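Local coordinates for butyrophilin subfamily 1 member A1 (Bos taurus, PDB 4HH8), which probably serves as a membrane receptor in milk-fat droplet secretion and probably restrains T-cell activation, represented here by its two extracellular immunoglobulin domains, at residues A[155-166]-A[199-210]. The protein carries 1 engineered substitution. Sequence-based numbering, arbitrary orientation.
Sequences WYPEPQVQWQTH and MKNVSCAIRNLL. Unlike the reference sequence in segment 155-166: Q164 (reference Arg). Engineered in segment 199-210: A205 (natural residue Cys).
N208 ND2 reaches Y156 O, the carbonyl just before the cis peptide to P157, at 2.6 Å in a weak, bent bond, and also bonds to A129 O. Beside the loop 156-159, I206 CG2 presses on the face of the W155 indole, 3.5 Å from the six-membered ring centroid, and W155 NE1 bonds to S152. A leucine in place of W155 would probably leave I206 CG2 without its aromatic platform and S152 OG without its indole donor. Strands 160-165 and 201-208 run antiparallel, joined by paired backbone bonds at Q160/R207, Q162/A205 and Q164/S203. Engineered A205, cysteine in nature, places CB 3.6 Å from Q162 OE1. On the same face, the extended R207 runs alongside Q160 and forms a salt bridge with E214. CG of W163, anti to its carbonyl carbon (chi1 -60°), turns one indole face to C204, whose SG stands 4.5 Å from the six-membered ring centroid, 8° off the normal; V202 CG1 meets the ring edge. C204 SG forms the disulfide with C150 of strand 146-155, in the opposite sheet. A tryptophan packed on the disulfide between the two sheets, from neighbouring C and F strands, is the hallmark of the immunoglobulin fold, here in the membrane-proximal domain.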
ATOM      1  N   TRP A 155       8.772  -5.105   2.998  1.00 27.74           N
ATOM      2  CA  TRP A 155       7.337  -5.323   2.878  1.00 27.50           C
ATOM      3  C   TRP A 155       6.600  -4.100   3.295  1.00 26.60           C
ATOM      4  O   TRP A 155       7.029  -3.412   4.200  1.00 27.19           O
ATOM      5  CB  TRP A 155       6.885  -6.495   3.742  1.00 27.56           C
ATOM      6  CG  TRP A 155       7.567  -7.731   3.367  1.00 28.84           C
ATOM      7  CD1 TRP A 155       8.853  -8.086   3.696  1.00 28.80           C
ATOM      8  CD2 TRP A 155       7.060  -8.767   2.519  1.00 28.50           C
ATOM      9  NE1 TRP A 155       9.150  -9.298   3.134  1.00 30.77           N
ATOM     10  CE2 TRP A 155       8.071  -9.744   2.412  1.00 28.39           C
ATOM     11  CE3 TRP A 155       5.821  -8.999   1.895  1.00 27.30           C
ATOM     12  CZ2 TRP A 155       7.905 -10.916   1.661  1.00 26.76           C
ATOM     13  CZ3 TRP A 155       5.653 -10.171   1.161  1.00 26.88           C
ATOM     14  CH2 TRP A 155       6.700 -11.095   1.022  1.00 25.71           C
ATOM     15  N   TYR A 156       5.472  -3.844   2.653  1.00 25.60           N
ATOM     16  CA  TYR A 156       4.597  -2.812   3.121  1.00 25.38           C
ATOM     17  C   TYR A 156       3.159  -3.251   2.861  1.00 25.61           C
ATOM     18  O   TYR A 156       2.872  -3.762   1.790  1.00 27.24           O
ATOM     19  CB  TYR A 156       4.940  -1.438   2.490  1.00 24.99           C
ATOM     20  CG  TYR A 156       4.243  -0.345   3.253  1.00 26.78           C
ATOM     21  CD1 TYR A 156       4.847   0.247   4.376  1.00 28.37           C
ATOM     22  CD2 TYR A 156       2.944   0.027   2.926  1.00 29.31           C
ATOM     23  CE1 TYR A 156       4.182   1.227   5.107  1.00 31.14           C
ATOM     24  CE2 TYR A 156       2.270   0.997   3.663  1.00 33.35           C
ATOM     25  CZ  TYR A 156       2.890   1.573   4.746  1.00 33.29           C
ATOM     26  OH  TYR A 156       2.210   2.521   5.454  1.00 39.71           O
ATOM     27  N   PRO A 157       2.257  -3.131   3.850  1.00 26.07           N
ATOM     28  CA  PRO A 157       2.494  -2.715   5.231  1.00 26.73           C
ATOM     29  C   PRO A 157       3.124  -3.873   6.007  1.00 26.86           C
ATOM     30  O   PRO A 157       3.827  -4.703   5.405  1.00 27.29           O
ATOM     31  CB  PRO A 157       1.065  -2.336   5.738  1.00 27.10           C
ATOM     32  CG  PRO A 157       0.112  -3.385   4.927  1.00 26.11           C
ATOM     33  CD  PRO A 157       0.818  -3.420   3.567  1.00 26.18           C
ATOM     34  N   GLU A 158       2.924  -3.920   7.332  1.00 27.57           N
ATOM     35  CA  GLU A 158       3.408  -5.028   8.139  1.00 26.92           C
ATOM     36  C   GLU A 158       2.967  -6.353   7.493  1.00 26.57           C
ATOM     37  O   GLU A 158       1.779  -6.576   7.288  1.00 26.72           O
ATOM     38  CB  GLU A 158       2.856  -4.931   9.568  1.00 27.04           C
ATOM     39  CG  GLU A 158       3.406  -3.736  10.392  1.00 28.95           C
ATOM     40  CD  GLU A 158       2.593  -2.412  10.220  1.00 29.89           C
ATOM     41  OE1 GLU A 158       1.855  -2.214   9.230  1.00 30.80           O
ATOM     42  OE2 GLU A 158       2.668  -1.563  11.111  1.00 32.57           O
ATOM     43  N   PRO A 159       3.920  -7.225   7.174  1.00 26.15           N
ATOM     44  CA  PRO A 159       3.627  -8.523   6.562  1.00 26.69           C
ATOM     45  C   PRO A 159       3.361  -9.610   7.651  1.00 26.93           C
ATOM     46  O   PRO A 159       3.769  -9.458   8.810  1.00 27.05           O
ATOM     47  CB  PRO A 159       4.933  -8.822   5.805  1.00 25.80           C
ATOM     48  CG  PRO A 159       5.979  -8.262   6.795  1.00 24.27           C
ATOM     49  CD  PRO A 159       5.385  -6.999   7.300  1.00 26.16           C
ATOM     50  N   GLN A 160       2.675 -10.678   7.276  1.00 26.69           N
ATOM     51  CA  GLN A 160       2.340 -11.744   8.201  1.00 27.29           C
ATOM     52  C   GLN A 160       3.333 -12.857   7.985  1.00 26.79           C
ATOM     53  O   GLN A 160       3.776 -13.080   6.863  1.00 27.02           O
ATOM     54  CB  GLN A 160       0.902 -12.225   7.928  1.00 28.18           C
ATOM     55  CG  GLN A 160       0.492 -13.663   8.431  1.00 32.34           C
ATOM     56  CD  GLN A 160      -0.882 -14.103   7.874  1.00 36.98           C
ATOM     57  OE1 GLN A 160      -0.972 -14.964   7.008  1.00 42.15           O
ATOM     58  NE2 GLN A 160      -1.934 -13.465   8.336  1.00 39.79           N
ATOM     59  N   VAL A 161       3.708 -13.520   9.074  1.00 26.62           N
ATOM     60  CA  VAL A 161       4.607 -14.648   9.058  1.00 26.34           C
ATOM     61  C   VAL A 161       3.773 -15.902   9.386  1.00 28.33           C
ATOM     62  O   VAL A 161       2.982 -15.866  10.294  1.00 27.37           O
ATOM     63  CB  VAL A 161       5.687 -14.492  10.131  1.00 26.88           C
ATOM     64  CG1 VAL A 161       6.636 -15.667  10.119  1.00 25.66           C
ATOM     65  CG2 VAL A 161       6.502 -13.140   9.963  1.00 24.57           C
ATOM     66  N   GLN A 162       3.960 -17.002   8.652  1.00 29.15           N
ATOM     67  CA  GLN A 162       3.275 -18.250   8.957  1.00 31.98           C
ATOM     68  C   GLN A 162       4.305 -19.375   8.886  1.00 32.09           C
ATOM     69  O   GLN A 162       5.008 -19.508   7.901  1.00 32.89           O
ATOM     70  CB  GLN A 162       2.072 -18.452   7.990  1.00 32.34           C
ATOM     71  CG  GLN A 162       1.470 -19.875   7.878  1.00 38.61           C
ATOM     72  CD  GLN A 162       0.763 -20.145   6.484  1.00 46.30           C
ATOM     73  OE1 GLN A 162       1.400 -20.122   5.395  1.00 48.50           O
ATOM     74  NE2 GLN A 162      -0.535 -20.420   6.536  1.00 44.23           N
ATOM     75  N   TRP A 163       4.429 -20.147   9.946  1.00 32.71           N
ATOM     76  CA  TRP A 163       5.245 -21.356   9.924  1.00 34.42           C
ATOM     77  C   TRP A 163       4.364 -22.569   9.703  1.00 36.45           C
ATOM     78  O   TRP A 163       3.304 -22.669  10.297  1.00 36.47           O
ATOM     79  CB  TRP A 163       5.972 -21.557  11.250  1.00 32.49           C
ATOM     80  CG  TRP A 163       6.886 -20.454  11.607  1.00 31.05           C
ATOM     81  CD1 TRP A 163       6.562 -19.294  12.274  1.00 30.02           C
ATOM     82  CD2 TRP A 163       8.271 -20.380  11.315  1.00 28.82           C
ATOM     83  NE1 TRP A 163       7.670 -18.519  12.431  1.00 28.61           N
ATOM     84  CE2 TRP A 163       8.738 -19.156  11.839  1.00 28.54           C
ATOM     85  CE3 TRP A 163       9.186 -21.249  10.682  1.00 29.52           C
ATOM     86  CZ2 TRP A 163      10.075 -18.781  11.775  1.00 24.24           C
ATOM     87  CZ3 TRP A 163      10.538 -20.863  10.610  1.00 27.14           C
ATOM     88  CH2 TRP A 163      10.954 -19.628  11.147  1.00 26.85           C
ATOM     89  N   GLN A 164       4.849 -23.516   8.913  1.00 39.13           N
ATOM     90  CA  GLN A 164       4.105 -24.726   8.601  1.00 42.24           C
ATOM     91  C   GLN A 164       4.996 -25.935   8.615  1.00 44.28           C
ATOM     92  O   GLN A 164       6.144 -25.848   8.179  1.00 43.69           O
ATOM     93  CB  GLN A 164       3.511 -24.603   7.204  1.00 42.34           C
ATOM     94  CG  GLN A 164       2.105 -24.136   7.165  1.00 43.79           C
ATOM     95  CD  GLN A 164       1.559 -24.259   5.770  1.00 46.56           C
ATOM     96  OE1 GLN A 164       2.043 -23.601   4.846  1.00 49.46           O
ATOM     97  NE2 GLN A 164       0.572 -25.126   5.593  1.00 45.86           N
ATOM     98  N   THR A 165       4.470 -27.064   9.107  1.00 47.86           N
ATOM     99  CA  THR A 165       5.152 -28.373   8.972  1.00 51.27           C
ATOM    100  C   THR A 165       4.990 -28.799   7.526  1.00 53.26           C
ATOM    101  O   THR A 165       4.239 -28.160   6.775  1.00 53.26           O
ATOM    102  CB  THR A 165       4.588 -29.503   9.935  1.00 51.57           C
ATOM    103  OG1 THR A 165       3.384 -30.085   9.407  1.00 52.98           O
ATOM    104  CG2 THR A 165       4.309 -28.975  11.341  1.00 51.59           C
ATOM    105  N   HIS A 166       5.688 -29.863   7.120  1.00 56.48           N
ATOM    106  CA  HIS A 166       5.524 -30.398   5.745  1.00 58.42           C
ATOM    107  C   HIS A 166       4.084 -30.905   5.504  1.00 59.11           C
ATOM    108  O   HIS A 166       3.554 -30.820   4.383  1.00 59.26           O
ATOM    109  CB  HIS A 166       6.582 -31.474   5.432  1.00 59.39           C
ATOM    110  CG  HIS A 166       6.701 -31.814   3.966  1.00 62.84           C
ATOM    111  ND1 HIS A 166       6.400 -30.920   2.954  1.00 64.57           N
ATOM    112  CD2 HIS A 166       7.113 -32.950   3.348  1.00 65.15           C
ATOM    113  CE1 HIS A 166       6.604 -31.495   1.781  1.00 65.82           C
ATOM    114  NE2 HIS A 166       7.034 -32.727   1.992  1.00 67.14           N
HETATM  115  N   MSE A 199       9.962 -33.754  12.761  1.00 73.25           N
HETATM  116  CA  MSE A 199       9.761 -32.658  11.818  1.00 73.07           C
HETATM  117  C   MSE A 199      10.793 -32.736  10.684  1.00 71.42           C
HETATM  118  O   MSE A 199      11.970 -32.438  10.872  1.00 71.69           O
HETATM  119  CB  MSE A 199       9.761 -31.304  12.526  1.00 73.86           C
HETATM  120  CG  MSE A 199       8.738 -30.343  11.950  1.00 78.18           C
HETATM  121 SE   MSE A 199       7.812 -29.330  13.358  1.00 90.50          SE
HETATM  122  CE  MSE A 199       6.493 -30.682  13.934  1.00 87.60           C
ATOM    123  N   LYS A 200      10.323 -33.175   9.519  1.00 69.46           N
ATOM    124  CA  LYS A 200      11.149 -33.438   8.344  1.00 67.48           C
ATOM    125  C   LYS A 200      11.649 -32.095   7.782  1.00 65.37           C
ATOM    126  O   LYS A 200      12.851 -31.800   7.802  1.00 65.15           O
ATOM    127  CB  LYS A 200      10.289 -34.190   7.298  1.00 67.97           C
ATOM    128  CG  LYS A 200      10.973 -35.298   6.466  1.00 70.24           C
ATOM    129  CD  LYS A 200      11.506 -34.788   5.104  1.00 73.56           C
ATOM    130  CE  LYS A 200      11.312 -35.802   3.956  1.00 74.44           C
ATOM    131  NZ  LYS A 200      12.079 -37.082   4.130  1.00 74.61           N
ATOM    132  N   ASN A 201      10.694 -31.307   7.287  1.00 62.33           N
ATOM    133  CA  ASN A 201      10.886 -29.960   6.777  1.00 59.25           C
ATOM    134  C   ASN A 201      10.006 -28.998   7.554  1.00 56.37           C
ATOM    135  O   ASN A 201       8.958 -29.385   8.085  1.00 55.40           O
ATOM    136  CB  ASN A 201      10.407 -29.855   5.336  1.00 59.90           C
ATOM    137  CG  ASN A 201      11.156 -30.753   4.401  1.00 62.64           C
ATOM    138  OD1 ASN A 201      12.394 -30.723   4.342  1.00 64.93           O
ATOM    139  ND2 ASN A 201      10.407 -31.560   3.634  1.00 63.62           N
ATOM    140  N   VAL A 202      10.434 -27.739   7.588  1.00 52.38           N
ATOM    141  CA  VAL A 202       9.594 -26.642   8.028  1.00 48.53           C
ATOM    142  C   VAL A 202       9.654 -25.522   7.011  1.00 45.68           C
ATOM    143  O   VAL A 202      10.731 -25.202   6.501  1.00 45.05           O
ATOM    144  CB  VAL A 202      10.074 -26.074   9.347  1.00 48.79           C
ATOM    145  CG1 VAL A 202       9.308 -24.796   9.670  1.00 47.58           C
ATOM    146  CG2 VAL A 202       9.899 -27.091  10.441  1.00 48.93           C
ATOM    147  N   SER A 203       8.513 -24.903   6.742  1.00 42.06           N
ATOM    148  CA  SER A 203       8.509 -23.726   5.904  1.00 39.13           C
ATOM    149  C   SER A 203       8.084 -22.433   6.645  1.00 37.79           C
ATOM    150  O   SER A 203       7.405 -22.474   7.679  1.00 37.50           O
ATOM    151  CB  SER A 203       7.663 -23.961   4.657  1.00 38.40           C
ATOM    152  OG  SER A 203       6.310 -23.807   4.986  1.00 37.72           O
ATOM    153  N   CYS A 204       8.498 -21.295   6.090  1.00 35.34           N
ATOM    154  CA  CYS A 204       8.179 -19.991   6.609  1.00 33.62           C
ATOM    155  C   CYS A 204       7.552 -19.264   5.439  1.00 32.45           C
ATOM    156  O   CYS A 204       8.133 -19.250   4.372  1.00 33.35           O
ATOM    157  CB  CYS A 204       9.467 -19.269   7.057  1.00 33.55           C
ATOM    158  SG  CYS A 204       9.207 -17.483   7.471  1.00 35.33           S
ATOM    159  N   ALA A 205       6.370 -18.679   5.619  1.00 30.37           N
ATOM    160  CA  ALA A 205       5.754 -17.902   4.569  1.00 29.31           C
ATOM    161  C   ALA A 205       5.614 -16.493   5.054  1.00 28.62           C
ATOM    162  O   ALA A 205       5.201 -16.272   6.190  1.00 29.41           O
ATOM    163  CB  ALA A 205       4.366 -18.462   4.178  1.00 29.01           C
ATOM    164  N   ILE A 206       5.955 -15.537   4.196  1.00 26.98           N
ATOM    165  CA  ILE A 206       5.740 -14.166   4.503  1.00 25.68           C
ATOM    166  C   ILE A 206       4.648 -13.683   3.563  1.00 26.03           C
ATOM    167  O   ILE A 206       4.796 -13.787   2.353  1.00 26.31           O
ATOM    168  CB  ILE A 206       7.028 -13.274   4.245  1.00 25.25           C
ATOM    169  CG1 ILE A 206       8.301 -13.861   4.903  1.00 23.82           C
ATOM    170  CG2 ILE A 206       6.792 -11.890   4.694  1.00 21.09           C
ATOM    171  CD1 ILE A 206       8.271 -13.958   6.411  1.00 29.50           C
ATOM    172  N   ARG A 207       3.594 -13.085   4.086  1.00 25.31           N
ATOM    173  CA  ARG A 207       2.500 -12.733   3.209  1.00 26.62           C
ATOM    174  C   ARG A 207       2.134 -11.282   3.312  1.00 26.67           C
ATOM    175  O   ARG A 207       1.946 -10.776   4.407  1.00 26.97           O
ATOM    176  CB  ARG A 207       1.280 -13.599   3.602  1.00 26.48           C
ATOM    177  CG  ARG A 207       0.059 -13.403   2.706  1.00 29.89           C
ATOM    178  CD  ARG A 207      -1.027 -14.401   3.088  1.00 34.38           C
ATOM    179  NE  ARG A 207      -2.248 -14.206   2.316  1.00 37.44           N
ATOM    180  CZ  ARG A 207      -2.483 -14.767   1.133  1.00 37.30           C
ATOM    181  NH1 ARG A 207      -1.562 -15.547   0.556  1.00 36.37           N
ATOM    182  NH2 ARG A 207      -3.637 -14.545   0.527  1.00 36.61           N
ATOM    183  N   ASN A 208       1.986 -10.622   2.174  1.00 27.42           N
ATOM    184  CA  ASN A 208       1.356  -9.316   2.134  1.00 28.20           C
ATOM    185  C   ASN A 208      -0.170  -9.515   2.018  1.00 29.69           C
ATOM    186  O   ASN A 208      -0.671  -9.861   0.941  1.00 29.84           O
ATOM    187  CB  ASN A 208       1.917  -8.531   0.960  1.00 26.41           C
ATOM    188  CG  ASN A 208       1.498  -7.100   0.948  1.00 27.63           C
ATOM    189  OD1 ASN A 208       0.327  -6.811   1.077  1.00 30.17           O
ATOM    190  ND2 ASN A 208       2.464  -6.164   0.768  1.00 27.54           N
ATOM    191  N   LEU A 209      -0.889  -9.265   3.116  1.00 31.06           N
ATOM    192  CA  LEU A 209      -2.355  -9.481   3.228  1.00 33.31           C
ATOM    193  C   LEU A 209      -3.195  -8.563   2.331  1.00 34.97           C
ATOM    194  O   LEU A 209      -4.252  -8.941   1.867  1.00 35.63           O
ATOM    195  CB  LEU A 209      -2.802  -9.291   4.672  1.00 33.20           C
ATOM    196  CG  LEU A 209      -2.099 -10.255   5.625  1.00 32.85           C
ATOM    197  CD1 LEU A 209      -2.586  -9.987   7.027  1.00 29.73           C
ATOM    198  CD2 LEU A 209      -2.468 -11.639   5.201  1.00 30.86           C
ATOM    199  N   LEU A 210      -2.668  -7.381   2.057  1.00 36.40           N
ATOM    200  CA  LEU A 210      -3.278  -6.405   1.195  1.00 37.94           C
ATOM    201  C   LEU A 210      -3.258  -6.823  -0.287  1.00 38.87           C
ATOM    202  O   LEU A 210      -4.273  -6.697  -0.995  1.00 40.41           O
ATOM    203  CB  LEU A 210      -2.521  -5.102   1.400  1.00 38.26           C
ATOM    204  CG  LEU A 210      -3.100  -3.775   0.969  1.00 40.93           C
ATOM    205  CD1 LEU A 210      -4.601  -3.629   1.357  1.00 43.04           C
ATOM    206  CD2 LEU A 210      -2.245  -2.698   1.631  1.00 42.80           C
TER
HETATM  207  O   HOH W   1       0.149  -7.312   5.199  1.00 28.75           O
HETATM  208  O   HOH W   2       4.910 -26.509   4.418  1.00 48.45           O